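Local coordinates for DNA/RNA-binding protein Alba (Thermoplasma volcanium, PDB 4Z9E) that probably binds double-stranded DNA tightly but without sequence specificity and helps to compact the chromosome, at residues Ile64-Glu69 with Ser81-Thr86. Sequence-based numbering, arbitrary orientation.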
loop_
_atom_site.group_PDB
_atom_site.type_symbol
_atom_site.label_atom_id
_atom_site.label_comp_id
_atom_site.label_asym_id
_atom_site.label_seq_id
_atom_site.Cartn_x
_atom_site.Cartn_y
_atom_site.Cartn_z
ATOM N N ILE A 64 -0.176 9.153 -2.912
ATOM C CA ILE A 64 -0.660 7.923 -2.326
ATOM C C ILE A 64 -1.221 8.241 -0.939
ATOM O O ILE A 64 -0.513 8.808 -0.112
ATOM C CB ILE A 64 0.477 6.888 -2.225
ATOM C CG1 ILE A 64 1.054 6.599 -3.604
ATOM C CG2 ILE A 64 -0.038 5.596 -1.623
ATOM C CD1 ILE A 64 2.534 6.276 -3.617
ATOM N N ARG A 65 -2.489 7.909 -0.694
ATOM C CA ARG A 65 -3.090 8.089 0.636
ATOM C C ARG A 65 -3.418 6.756 1.290
ATOM O O ARG A 65 -4.030 5.864 0.664
ATOM C CB ARG A 65 -4.350 8.960 0.567
ATOM C CG ARG A 65 -4.065 10.414 0.209
ATOM C CD ARG A 65 -4.948 11.414 0.964
ATOM N NE ARG A 65 -6.336 11.440 0.486
ATOM C CZ ARG A 65 -7.374 10.851 1.089
ATOM N NH1 ARG A 65 -7.209 10.176 2.226
ATOM N NH2 ARG A 65 -8.591 10.945 0.551
ATOM N N LEU A 66 -3.017 6.607 2.547
ATOM C CA LEU A 66 -3.434 5.462 3.328
ATOM C C LEU A 66 -4.431 5.899 4.394
ATOM O O LEU A 66 -4.198 6.902 5.056
ATOM C CB LEU A 66 -2.236 4.787 3.970
ATOM C CG LEU A 66 -1.162 4.291 2.999
ATOM C CD1 LEU A 66 0.023 3.646 3.713
ATOM C CD2 LEU A 66 -1.753 3.283 2.044
ATOM N N ASP A 67 -5.531 5.155 4.547
ATOM C CA ASP A 67 -6.551 5.439 5.573
ATOM C C ASP A 67 -7.086 4.161 6.200
ATOM O O ASP A 67 -6.718 3.047 5.819
ATOM C CB ASP A 67 -7.765 6.178 4.991
ATOM C CG ASP A 67 -7.414 7.514 4.384
ATOM O OD1 ASP A 67 -6.639 8.260 5.018
ATOM O OD2 ASP A 67 -7.940 7.833 3.280
ATOM N N THR A 68 -7.972 4.352 7.166
ATOM C CA THR A 68 -8.776 3.281 7.736
ATOM C C THR A 68 -10.249 3.639 7.539
ATOM O O THR A 68 -10.646 4.788 7.681
ATOM C CB THR A 68 -8.441 3.101 9.224
ATOM O OG1 THR A 68 -7.034 2.960 9.352
ATOM C CG2 THR A 68 -9.061 1.859 9.801
ATOM N N GLU A 69 -11.049 2.652 7.183
ATOM C CA GLU A 69 -12.473 2.864 6.980
ATOM C C GLU A 69 -13.253 2.023 7.975
ATOM O O GLU A 69 -12.884 0.884 8.255
ATOM C CB GLU A 69 -12.864 2.549 5.534
ATOM C CG GLU A 69 -12.278 3.544 4.531
ATOM C CD GLU A 69 -12.669 3.270 3.074
ATOM O OE1 GLU A 69 -13.696 2.577 2.811
ATOM O OE2 GLU A 69 -11.942 3.767 2.177
ATOM N N SER A 81 -8.177 -1.243 6.321
ATOM C CA SER A 81 -7.218 -0.338 5.673
ATOM C C SER A 81 -7.622 -0.041 4.212
ATOM O O SER A 81 -8.227 -0.867 3.518
ATOM C CB SER A 81 -5.823 -0.958 5.682
ATOM O OG SER A 81 -5.203 -0.905 6.960
ATOM N N SER A 82 -7.270 1.144 3.739
ATOM C CA SER A 82 -7.578 1.512 2.380
ATOM C C SER A 82 -6.426 2.306 1.745
ATOM O O SER A 82 -5.646 2.980 2.447
ATOM C CB SER A 82 -8.896 2.291 2.328
ATOM O OG SER A 82 -8.648 3.675 2.296
ATOM N N ILE A 83 -6.315 2.216 0.423
ATOM C CA ILE A 83 -5.306 2.971 -0.308
ATOM C C ILE A 83 -6.000 3.666 -1.458
ATOM O O ILE A 83 -6.967 3.152 -2.018
ATOM C CB ILE A 83 -4.119 2.103 -0.780
ATOM C CG1 ILE A 83 -3.002 2.966 -1.365
ATOM C CG2 ILE A 83 -4.570 1.108 -1.822
ATOM C CD1 ILE A 83 -1.707 2.219 -1.646
ATOM N N GLU A 84 -5.512 4.862 -1.757
ATOM C CA GLU A 84 -5.934 5.629 -2.898
ATOM C C GLU A 84 -4.636 6.040 -3.570
ATOM O O GLU A 84 -3.794 6.698 -2.940
ATOM C CB GLU A 84 -6.736 6.839 -2.431
ATOM C CG GLU A 84 -7.154 7.827 -3.501
ATOM C CD GLU A 84 -7.800 9.089 -2.914
ATOM O OE1 GLU A 84 -8.654 8.968 -1.994
ATOM O OE2 GLU A 84 -7.457 10.210 -3.368
ATOM N N ILE A 85 -4.457 5.600 -4.821
ATOM C CA ILE A 85 -3.273 5.928 -5.642
ATOM C C ILE A 85 -3.677 6.803 -6.833
ATOM O O ILE A 85 -4.520 6.409 -7.660
ATOM C CB ILE A 85 -2.553 4.662 -6.176
ATOM C CG1 ILE A 85 -2.242 3.677 -5.056
ATOM C CG2 ILE A 85 -1.258 5.017 -6.883
ATOM C CD1 ILE A 85 -1.982 2.267 -5.552
ATOM N N THR A 86 -3.073 7.986 -6.914
ATOM C CA THR A 86 -3.323 8.925 -8.005
ATOM C C THR A 86 -2.203 8.867 -9.033
ATOM O O THR A 86 -1.057 9.110 -8.695
ATOM C CB THR A 86 -3.430 10.381 -7.484
ATOM O OG1 THR A 86 -4.454 10.442 -6.500
ATOM C CG2 THR A 86 -3.768 11.359 -8.602
HETATM O O HOH W 1 -7.165 5.695 1.446
#
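The guanidinium of R65 is shared between two carboxylates, E84 on the facing strand and D67 two residues further along its own. NH2 of R65 lies 3.2 Å from OE1 of E84, yet the two flat groups are turned 74° apart and the oxygen stands well out of the guanidinium plane, so this salt bridge rests on charge alone. NH1 of R65 meets OD2 of D67 at 2.7 Å in a second salt bridge, whose hydrogen bond is weak. E84 reaches alongside the arginine because its CG is anti to the backbone N (chi1 175°) and its chain stays extended. An alanine in place of E84 would probably leave R65 without its cross-strand countercharge, with D67 as its remaining salt-bridge partner in the two segments. On the same face, a water takes a hydrogen bond from OG of S82 (2.6 Å) and donates to OD2 of D67 and to the backbone O of R65, linking the carboxylate to both strands. Segments 64-69 and 81-86 belong to the two arms, strands 60-69 and 80-88, of the long β-hairpin of the Alba fold, joined antiparallel through the hydrogen-bonded pairs R65/E84 and D67/S82. N of R65 to O of E84 (2.9 Å) is nearly straight, whereas N of S82 approaches O of D67 from above the carbonyl plane. On the opposite face, I64, L66 and I83 pair through apolar contacts: CD2 of L66 packs against CG1 of I83 at 3.6 Å, while CD1 of I83 leans on CG2 of I64 at 3.8 Å. I64 and L66 also pack on L66 and I64 of the second subunit, whose E49 and D46 hydrogen-bond T68 and S81. Near the hairpin's turn, E69 brings OE2 within 3.4 Å of CB of S82 and forms a salt bridge with K35 on strand 31-37.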